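Putative dehydratase (Mesorhizobium loti, PDB 2POZ) is of unknown function but probably acts as a lyase, with the fold of the mandelate racemase and muconate lactonizing enzyme family. Local coordinates at residues V8-L13 against L379-T384; G154-Y159 against P198-M203; E270-G275 against E298-R303. All blocks are in the same frame, centred on the assembly; numbering follows the deposited sequence.

Interaction 1 of 3, residues V8-L13 against L379-T384; sequences VNIYLL and LWASCT
A classic beta bulge marks the antiparallel pairing of Ile-10 with Trp-380 and Ala-381, where the last strand of the chain, 379-383, is added to the edge of the N-terminal sheet beside strand 5-12. Val-8 with Cys-383 and Ile-10 with Ala-381 are hydrogen-bonded pairs; Asn-9 with Ser-382 and Tyr-11 with Leu-379 are non-hydrogen-bonded ones. At the bulge the carbonyl oxygen of Ile-10 is gripped by two donors. Trp-380 N reaches Ile-10 O at 2.6 Å, in the carbonyl plane, while Ala-381 N makes the longer bond to the same oxygen, 3.2 Å. The extra residue shifts the register by one, and here the CB of Trp-380 is directed toward strand 5-12.

With CG anti to the backbone N (chi1 -171°), Trp-380 lays its indole alongside Leu-12, both side chains pointing the same way, and Trp-380 CD1 lies 3.8 Å from Leu-12 CD2. The large indole suits this place, since it also packs on Trp-380 of a second subunit. On the face that carries Val-8, Ile-10, Ala-381 and Cys-383, the branched Ile-10 packs against helix 45-59, touching Ile-52 and Lys-53; its CD1 comes 4.1 Å from Ala-381 CB, and the small alanine lets the isoleucine lie close. The other face bears Asn-9, Tyr-11, Leu-379 and Ser-382. Asn-9 ND2 stands 2.9 Å from Ser-382 OG, but the angle is too poor for a hydrogen bond. Leu-379 sets its CD1 methyl over one face of the Tyr-11 ring in a CH-pi contact, 4.1 Å from the ring centroid and 29° off the normal, with Tyr-11 CE1 the nearest ring atom to Leu-379 CD1 at 3.7 Å.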
loop_
_atom_site.group_PDB
_atom_site.type_symbol
_atom_site.label_atom_id
_atom_site.label_comp_id
_atom_site.label_asym_id
_atom_site.label_seq_id
_atom_site.Cartn_x
_atom_site.Cartn_y
_atom_site.Cartn_z
ATOM N N VAL A 8 8.294 48.812 11.236
ATOM C CA VAL A 8 8.109 48.001 10.035
ATOM C C VAL A 8 7.218 48.765 9.058
ATOM O O VAL A 8 6.105 49.154 9.404
ATOM C CB VAL A 8 7.414 46.638 10.348
ATOM C CG1 VAL A 8 7.230 45.850 9.061
ATOM C CG2 VAL A 8 8.241 45.829 11.352
ATOM N N ASN A 9 7.718 48.982 7.846
ATOM C CA ASN A 9 6.957 49.678 6.814
ATOM C C ASN A 9 6.530 48.674 5.751
ATOM O O ASN A 9 7.310 47.806 5.354
ATOM C CB ASN A 9 7.802 50.781 6.161
ATOM C CG ASN A 9 7.929 52.025 7.035
ATOM O OD1 ASN A 9 8.850 52.819 6.860
ATOM N ND2 ASN A 9 6.999 52.205 7.963
ATOM N N ILE A 10 5.289 48.806 5.296
ATOM C CA ILE A 10 4.735 47.922 4.282
ATOM C C ILE A 10 4.384 48.737 3.045
ATOM O O ILE A 10 3.665 49.733 3.130
ATOM C CB ILE A 10 3.476 47.224 4.810
ATOM C CG1 ILE A 10 3.826 46.447 6.082
ATOM C CG2 ILE A 10 2.918 46.278 3.749
ATOM C CD1 ILE A 10 2.656 46.210 6.989
ATOM N N TYR A 11 4.888 48.292 1.901
ATOM C CA TYR A 11 4.679 48.978 0.634
ATOM C C TYR A 11 3.910 48.098 -0.344
ATOM O O TYR A 11 4.243 46.927 -0.520
ATOM C CB TYR A 11 6.042 49.337 0.028
ATOM C CG TYR A 11 6.943 50.122 0.962
ATOM C CD1 TYR A 11 6.968 51.516 0.931
ATOM C CD2 TYR A 11 7.743 49.470 1.908
ATOM C CE1 TYR A 11 7.769 52.249 1.820
ATOM C CE2 TYR A 11 8.550 50.194 2.805
ATOM C CZ TYR A 11 8.553 51.582 2.751
ATOM O OH TYR A 11 9.331 52.304 3.629
ATOM N N LEU A 12 2.875 48.664 -0.960
ATOM C CA LEU A 12 2.074 47.955 -1.950
ATOM C C LEU A 12 2.273 48.734 -3.247
ATOM O O LEU A 12 1.596 49.717 -3.506
ATOM C CB LEU A 12 0.597 47.945 -1.546
ATOM C CG LEU A 12 -0.408 47.320 -2.519
ATOM C CD1 LEU A 12 0.042 45.934 -2.955
ATOM C CD2 LEU A 12 -1.773 47.257 -1.846
ATOM N N LEU A 13 3.225 48.291 -4.051
ATOM C CA LEU A 13 3.535 48.975 -5.294
ATOM C C LEU A 13 2.612 48.729 -6.470
ATOM O O LEU A 13 1.858 47.758 -6.522
ATOM C CB LEU A 13 4.950 48.625 -5.757
ATOM C CG LEU A 13 6.176 49.306 -5.143
ATOM C CD1 LEU A 13 6.276 48.981 -3.671
ATOM C CD2 LEU A 13 7.423 48.835 -5.882
ATOM N N LEU A 379 3.896 53.539 0.245
ATOM C CA LEU A 379 3.792 53.161 1.650
ATOM C C LEU A 379 2.323 52.859 1.895
ATOM O O LEU A 379 1.471 53.692 1.627
ATOM C CB LEU A 379 4.241 54.322 2.544
ATOM C CG LEU A 379 4.255 54.081 4.055
ATOM C CD1 LEU A 379 5.226 52.937 4.399
ATOM C CD2 LEU A 379 4.674 55.373 4.762
ATOM N N TRP A 380 2.030 51.670 2.409
ATOM C CA TRP A 380 0.654 51.248 2.654
ATOM C C TRP A 380 0.324 51.196 4.151
ATOM O O TRP A 380 -0.822 51.373 4.552
ATOM C CB TRP A 380 0.441 49.869 2.028
ATOM C CG TRP A 380 -0.975 49.384 2.009
ATOM C CD1 TRP A 380 -1.949 49.710 1.095
ATOM C CD2 TRP A 380 -1.569 48.443 2.911
ATOM N NE1 TRP A 380 -3.104 49.019 1.375
ATOM C CE2 TRP A 380 -2.899 48.235 2.483
ATOM C CE3 TRP A 380 -1.103 47.748 4.038
ATOM C CZ2 TRP A 380 -3.771 47.360 3.143
ATOM C CZ3 TRP A 380 -1.963 46.881 4.691
ATOM C CH2 TRP A 380 -3.287 46.692 4.240
ATOM N N ALA A 381 1.327 50.934 4.974
ATOM C CA ALA A 381 1.117 50.888 6.415
ATOM C C ALA A 381 2.448 50.986 7.136
ATOM O O ALA A 381 3.479 50.570 6.606
ATOM C CB ALA A 381 0.391 49.594 6.815
ATOM N N SER A 382 2.412 51.549 8.339
ATOM C CA SER A 382 3.592 51.717 9.179
ATOM C C SER A 382 3.268 51.218 10.578
ATOM O O SER A 382 2.215 51.535 11.117
ATOM C CB SER A 382 3.995 53.192 9.262
ATOM O OG SER A 382 4.484 53.655 8.017
ATOM N N CYS A 383 4.174 50.439 11.162
ATOM C CA CYS A 383 3.967 49.907 12.505
ATOM C C CYS A 383 5.168 50.275 13.370
ATOM O O CYS A 383 6.301 49.923 13.040
ATOM C CB CYS A 383 3.828 48.381 12.460
ATOM S SG CYS A 383 2.794 47.759 11.116
ATOM N N THR A 384 4.921 50.982 14.469
ATOM C CA THR A 384 5.992 51.391 15.378
ATOM C C THR A 384 5.634 51.111 16.842
ATOM O O THR A 384 6.483 51.404 17.714
ATOM C CB THR A 384 6.304 52.900 15.239
ATOM O OG1 THR A 384 5.094 53.649 15.415
ATOM C CG2 THR A 384 6.903 53.216 13.864
#

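Interaction 2 of 3, residues G154-Y159 against P198-M203; sequences GALKFY and PEIELM
The Phe-158 ring turns an edge to Leu-202, its CE2 4.3 Å from Leu-202 CB, while the carbonyl oxygen of Met-203 approaches obliquely. CG of Phe-158 lies between the backbone N and the carbonyl carbon (chi1 60°), on the side of the sheet where Val-189 and Val-192 of helix 179-196 pack against the ring. That helix joins the two parallel strands 155-158 and 201-205, making a beta-alpha-beta unit of the TIM-barrel domain. Leu-156 bonds through both its N and its O: the N donates to Glu-201 O at 2.9 Å, and the O accepts from Met-203 N at 2.8 Å. Glu-201 N to Gly-154 O and Phe-158 N to Met-203 O extend the ladder at its ends.

On the face that carries Leu-156, Ile-200 CD1 lies 3.9 Å from Gly-154 CA, and Ile-200 CG2 meets Leu-156 CG at 4.1 Å. An alanine in place of Ile-200 would lack both methyls and would probably leave a gap beside Leu-156 CG and Gly-154 CA. On the opposite face Met-203, present as selenomethionine, crosses Lys-157 at about a right angle, with Met-203 CB 3.7 Å from Lys-157 CG, and folds its CE to 4.0 Å from Ala-155 CB.

The chemistry thus divides by face. Aliphatic groups and Phe-158 pack toward the helices; on the other face Lys-157 NZ is fixed by salt bridges to Glu-231 and Glu-332 and a hydrogen bond to Tyr-127 OH, and Glu-201 pairs with Arg-125, which implies polar ends held in place by set partners.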
loop_
_atom_site.group_PDB
_atom_site.type_symbol
_atom_site.label_atom_id
_atom_site.label_comp_id
_atom_site.label_asym_id
_atom_site.label_seq_id
_atom_site.Cartn_x
_atom_site.Cartn_y
_atom_site.Cartn_z
ATOM N N GLY A 154 18.988 30.659 -23.435
ATOM C CA GLY A 154 19.097 29.359 -24.073
ATOM C C GLY A 154 17.932 28.483 -23.657
ATOM O O GLY A 154 17.870 27.299 -23.985
ATOM N N ALA A 155 16.994 29.077 -22.926
ATOM C CA ALA A 155 15.831 28.350 -22.447
ATOM C C ALA A 155 14.647 29.297 -22.269
ATOM O O ALA A 155 14.798 30.433 -21.810
ATOM C CB ALA A 155 16.166 27.657 -21.129
ATOM N N LEU A 156 13.468 28.816 -22.636
ATOM C CA LEU A 156 12.253 29.615 -22.553
ATOM C C LEU A 156 11.097 28.838 -21.932
ATOM O O LEU A 156 10.905 27.656 -22.229
ATOM C CB LEU A 156 11.822 30.052 -23.962
ATOM C CG LEU A 156 12.819 30.763 -24.878
ATOM C CD1 LEU A 156 12.231 30.823 -26.287
ATOM C CD2 LEU A 156 13.122 32.163 -24.358
ATOM N N LYS A 157 10.332 29.500 -21.070
ATOM C CA LYS A 157 9.157 28.870 -20.474
ATOM C C LYS A 157 7.929 29.640 -20.933
ATOM O O LYS A 157 7.969 30.867 -21.050
ATOM C CB LYS A 157 9.201 28.886 -18.938
ATOM C CG LYS A 157 8.039 28.076 -18.336
ATOM C CD LYS A 157 8.147 27.870 -16.824
ATOM C CE LYS A 157 7.525 29.011 -16.042
ATOM N NZ LYS A 157 7.705 28.799 -14.566
ATOM N N PHE A 158 6.836 28.928 -21.195
ATOM C CA PHE A 158 5.611 29.591 -21.623
ATOM C C PHE A 158 4.359 28.780 -21.312
ATOM O O PHE A 158 4.409 27.561 -21.163
ATOM C CB PHE A 158 5.679 29.921 -23.125
ATOM C CG PHE A 158 5.845 28.718 -24.012
ATOM C CD1 PHE A 158 4.792 28.271 -24.801
ATOM C CD2 PHE A 158 7.061 28.038 -24.069
ATOM C CE1 PHE A 158 4.942 27.160 -25.638
ATOM C CE2 PHE A 158 7.221 26.928 -24.900
ATOM C CZ PHE A 158 6.157 26.489 -25.689
ATOM N N TYR A 159 3.243 29.492 -21.199
ATOM C CA TYR A 159 1.931 28.917 -20.906
ATOM C C TYR A 159 1.195 28.899 -22.247
ATOM O O TYR A 159 0.854 29.949 -22.785
ATOM C CB TYR A 159 1.215 29.824 -19.894
ATOM C CG TYR A 159 -0.198 29.422 -19.543
ATOM C CD1 TYR A 159 -0.459 28.254 -18.817
ATOM C CD2 TYR A 159 -1.280 30.224 -19.917
ATOM C CE1 TYR A 159 -1.764 27.896 -18.468
ATOM C CE2 TYR A 159 -2.589 29.878 -19.573
ATOM C CZ TYR A 159 -2.821 28.713 -18.845
ATOM O OH TYR A 159 -4.104 28.392 -18.480
ATOM N N PRO A 198 16.140 23.648 -32.697
ATOM C CA PRO A 198 16.346 22.473 -31.837
ATOM C C PRO A 198 17.256 22.643 -30.619
ATOM O O PRO A 198 17.226 21.820 -29.703
ATOM C CB PRO A 198 16.901 21.439 -32.811
ATOM C CG PRO A 198 17.754 22.294 -33.716
ATOM C CD PRO A 198 16.848 23.489 -33.983
ATOM N N GLU A 199 18.047 23.707 -30.593
ATOM C CA GLU A 199 18.980 23.915 -29.496
ATOM C C GLU A 199 18.439 24.627 -28.260
ATOM O O GLU A 199 19.074 24.611 -27.207
ATOM C CB GLU A 199 20.210 24.655 -30.019
ATOM C CG GLU A 199 20.859 23.955 -31.199
ATOM C CD GLU A 199 22.149 24.619 -31.639
ATOM O OE1 GLU A 199 23.063 24.759 -30.795
ATOM O OE2 GLU A 199 22.252 24.995 -32.829
ATOM N N ILE A 200 17.268 25.240 -28.372
ATOM C CA ILE A 200 16.693 25.947 -27.237
ATOM C C ILE A 200 15.874 25.021 -26.340
ATOM O O ILE A 200 15.068 24.223 -26.821
ATOM C CB ILE A 200 15.800 27.118 -27.715
ATOM C CG1 ILE A 200 16.644 28.126 -28.503
ATOM C CG2 ILE A 200 15.124 27.789 -26.522
ATOM C CD1 ILE A 200 17.762 28.785 -27.697
ATOM N N GLU A 201 16.096 25.118 -25.034
ATOM C CA GLU A 201 15.357 24.297 -24.085
ATOM C C GLU A 201 14.001 24.959 -23.876
ATOM O O GLU A 201 13.916 26.164 -23.654
ATOM C CB GLU A 201 16.104 24.209 -22.750
ATOM C CG GLU A 201 17.553 23.775 -22.887
ATOM C CD GLU A 201 18.251 23.601 -21.549
ATOM O OE1 GLU A 201 18.114 24.487 -20.675
ATOM O OE2 GLU A 201 18.951 22.580 -21.379
ATOM N N LEU A 202 12.939 24.172 -23.955
ATOM C CA LEU A 202 11.604 24.711 -23.778
ATOM C C LEU A 202 10.904 24.109 -22.564
ATOM O O LEU A 202 10.892 22.894 -22.376
ATOM C CB LEU A 202 10.764 24.451 -25.029
ATOM C CG LEU A 202 11.303 25.053 -26.330
ATOM C CD1 LEU A 202 10.358 24.707 -27.473
ATOM C CD2 LEU A 202 11.444 26.560 -26.186
HETATM N N MSE A 203 10.332 24.970 -21.737
HETATM C CA MSE A 203 9.596 24.515 -20.569
HETATM C C MSE A 203 8.138 24.890 -20.808
HETATM O O MSE A 203 7.829 26.018 -21.187
HETATM C CB MSE A 203 10.101 25.193 -19.289
HETATM C CG MSE A 203 11.491 24.762 -18.830
HETATM SE SE MSE A 203 12.950 25.374 -19.977
HETATM C CE MSE A 203 14.443 24.953 -18.798
#

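Interaction 3 of 3, residues E270-G275 against E298-R303; sequences ELQACG and EAYNMR
A Schellman motif after helix 287-298 brings Met-302 and Arg-303 up to Cys-274 and Gly-275, at the start of two neighbouring parallel strands of the barrel. Asn-301, the C-prime residue, has a positive phi (60°), which asparagine tolerates well, and its N bonds to Glu-298 O. The chain then leaves the helix, and Arg-303 N donates to Gly-275 O at 3.2 Å in an almost straight bond (172°). Arg-303 CG lies 3.5 Å from that same Gly-275 O, and its guanidinium reaches on to Asp-213 and Glu-214 of a third subunit.

Met-302, modelled as selenomethionine, directs its CB from the end of the turn 298-301 toward the loop 270-275. Its CG rests 3.5 Å from Cys-274 O; its CE is modelled 3.1 Å from the same Cys-274 O, a tight and rather doubtful approach. The long, unbranched, apolar chain of methionine suits a place bounded by backbone. Gln-272, itself with positive phi after helix 261-269, brings OE1 obliquely to the Tyr-300 ring, 4.3 Å from Tyr-300 CD2, and that oxygen accepts from Arg-266 of a fourth subunit. Tyr-300 OH is hydrogen-bonded to Glu-270 OE2 of that subunit, and Glu-270 OE2 in return to its Tyr-300 OH.

Around these turns, Phe-269 meets the Tyr-300 ring at the end of helix 261-269, Cys-274 packs on Leu-242 of helix 239-248 and on strand 253-255, and Met-302 and Arg-303 lean on strand 276-277.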
loop_
_atom_site.group_PDB
_atom_site.type_symbol
_atom_site.label_atom_id
_atom_site.label_comp_id
_atom_site.label_asym_id
_atom_site.label_seq_id
_atom_site.Cartn_x
_atom_site.Cartn_y
_atom_site.Cartn_z
ATOM N N GLU A 270 6.986 12.735 -1.002
ATOM C CA GLU A 270 6.497 11.380 -0.822
ATOM C C GLU A 270 5.812 10.783 -2.044
ATOM O O GLU A 270 5.635 9.574 -2.119
ATOM C CB GLU A 270 5.571 11.316 0.390
ATOM C CG GLU A 270 6.269 11.740 1.679
ATOM C CD GLU A 270 5.506 11.341 2.931
ATOM O OE1 GLU A 270 4.265 11.490 2.947
ATOM O OE2 GLU A 270 6.156 10.887 3.902
ATOM N N LEU A 271 5.427 11.620 -3.000
ATOM C CA LEU A 271 4.789 11.118 -4.211
ATOM C C LEU A 271 5.841 10.576 -5.167
ATOM O O LEU A 271 5.571 9.660 -5.944
ATOM C CB LEU A 271 4.023 12.228 -4.931
ATOM C CG LEU A 271 2.858 12.906 -4.216
ATOM C CD1 LEU A 271 2.348 14.048 -5.089
ATOM C CD2 LEU A 271 1.760 11.896 -3.937
ATOM N N GLN A 272 7.036 11.152 -5.105
ATOM C CA GLN A 272 8.120 10.762 -5.995
ATOM C C GLN A 272 7.594 10.732 -7.424
ATOM O O GLN A 272 7.797 9.770 -8.166
ATOM C CB GLN A 272 8.676 9.399 -5.601
ATOM C CG GLN A 272 10.039 9.501 -4.948
ATOM C CD GLN A 272 10.478 8.211 -4.294
ATOM O OE1 GLN A 272 11.622 8.089 -3.864
ATOM N NE2 GLN A 272 9.567 7.240 -4.207
ATOM N N ALA A 273 6.910 11.807 -7.794
ATOM C CA ALA A 273 6.337 11.944 -9.121
ATOM C C ALA A 273 7.012 13.086 -9.877
ATOM O O ALA A 273 6.970 13.133 -11.104
ATOM C CB ALA A 273 4.842 12.201 -9.011
ATOM N N CYS A 274 7.641 13.994 -9.132
ATOM C CA CYS A 274 8.316 15.162 -9.702
ATOM C C CYS A 274 9.827 15.014 -9.687
ATOM O O CYS A 274 10.388 14.351 -8.818
ATOM C CB CYS A 274 7.947 16.425 -8.902
ATOM S SG CYS A 274 6.171 16.748 -8.838
ATOM N N GLY A 275 10.482 15.654 -10.646
ATOM C CA GLY A 275 11.929 15.615 -10.703
ATOM C C GLY A 275 12.474 16.998 -10.387
ATOM O O GLY A 275 13.678 17.177 -10.180
ATOM N N GLU A 298 16.837 17.137 -1.986
ATOM C CA GLU A 298 18.014 16.358 -2.348
ATOM C C GLU A 298 17.906 14.912 -1.880
ATOM O O GLU A 298 18.469 14.008 -2.498
ATOM C CB GLU A 298 19.283 16.993 -1.762
ATOM C CG GLU A 298 20.077 17.784 -2.769
ATOM C CD GLU A 298 21.384 18.325 -2.213
ATOM O OE1 GLU A 298 22.338 18.484 -3.008
ATOM O OE2 GLU A 298 21.457 18.604 -1.000
ATOM N N ALA A 299 17.182 14.691 -0.789
ATOM C CA ALA A 299 17.011 13.338 -0.269
ATOM C C ALA A 299 16.049 12.557 -1.158
ATOM O O ALA A 299 15.845 11.354 -0.970
ATOM C CB ALA A 299 16.488 13.391 1.151
ATOM N N TYR A 300 15.456 13.246 -2.130
ATOM C CA TYR A 300 14.522 12.604 -3.044
ATOM C C TYR A 300 14.987 12.656 -4.489
ATOM O O TYR A 300 14.190 12.501 -5.413
ATOM C CB TYR A 300 13.126 13.221 -2.911
ATOM C CG TYR A 300 12.439 12.823 -1.625
ATOM C CD1 TYR A 300 12.681 13.509 -0.435
ATOM C CD2 TYR A 300 11.589 11.721 -1.589
ATOM C CE1 TYR A 300 12.091 13.102 0.761
ATOM C CE2 TYR A 300 11.000 11.306 -0.407
ATOM C CZ TYR A 300 11.253 11.998 0.767
ATOM O OH TYR A 300 10.665 11.568 1.938
ATOM N N ASN A 301 16.286 12.879 -4.671
ATOM C CA ASN A 301 16.885 12.908 -5.995
ATOM C C ASN A 301 16.281 13.989 -6.901
ATOM O O ASN A 301 16.178 13.814 -8.120
ATOM C CB ASN A 301 16.729 11.522 -6.636
ATOM C CG ASN A 301 17.935 11.119 -7.444
ATOM O OD1 ASN A 301 19.069 11.288 -7.002
ATOM N ND2 ASN A 301 17.701 10.568 -8.635
HETATM N N MSE A 302 15.903 15.111 -6.299
HETATM C CA MSE A 302 15.304 16.218 -7.036
HETATM C C MSE A 302 16.195 17.447 -7.144
HETATM O O MSE A 302 17.055 17.674 -6.298
HETATM C CB MSE A 302 14.007 16.638 -6.359
HETATM C CG MSE A 302 12.776 15.955 -6.873
HETATM SE SE MSE A 302 11.315 16.292 -5.662
HETATM C CE MSE A 302 10.510 14.514 -5.688
ATOM N N ARG A 303 15.981 18.243 -8.189
ATOM C CA ARG A 303 16.743 19.477 -8.361
ATOM C C ARG A 303 15.790 20.659 -8.184
ATOM O O ARG A 303 14.572 20.476 -8.096
ATOM C CB ARG A 303 17.437 19.510 -9.723
ATOM C CG ARG A 303 16.570 19.082 -10.871
ATOM C CD ARG A 303 17.364 19.080 -12.171
ATOM N NE ARG A 303 16.570 18.508 -13.250
ATOM C CZ ARG A 303 16.803 18.708 -14.542
ATOM N NH1 ARG A 303 17.813 19.469 -14.933
ATOM N NH2 ARG A 303 16.013 18.148 -15.443
#

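In the fold
From the N terminus, strand 5-12 opens interaction 1, which closes only when the chain returns at 379-383, so almost the whole protein lies between its two halves. Within that span interaction 2 closes first, joining 154-159 to 198-203 across helix 179-196, and interaction 3 follows in series, joining 270-275 to 298-303 across helix 287-298. None of the three cross. Interaction 1 ties the C terminus back to the N-terminal sheet; the other two join neighbouring strands at the two ends of the barrel's row of six, with strands 227-231 and 253-255 between, their centres about 22 Å apart. Both lie on the opposite side of the chain's centre from interaction 1, each with its centre about 38 Å away.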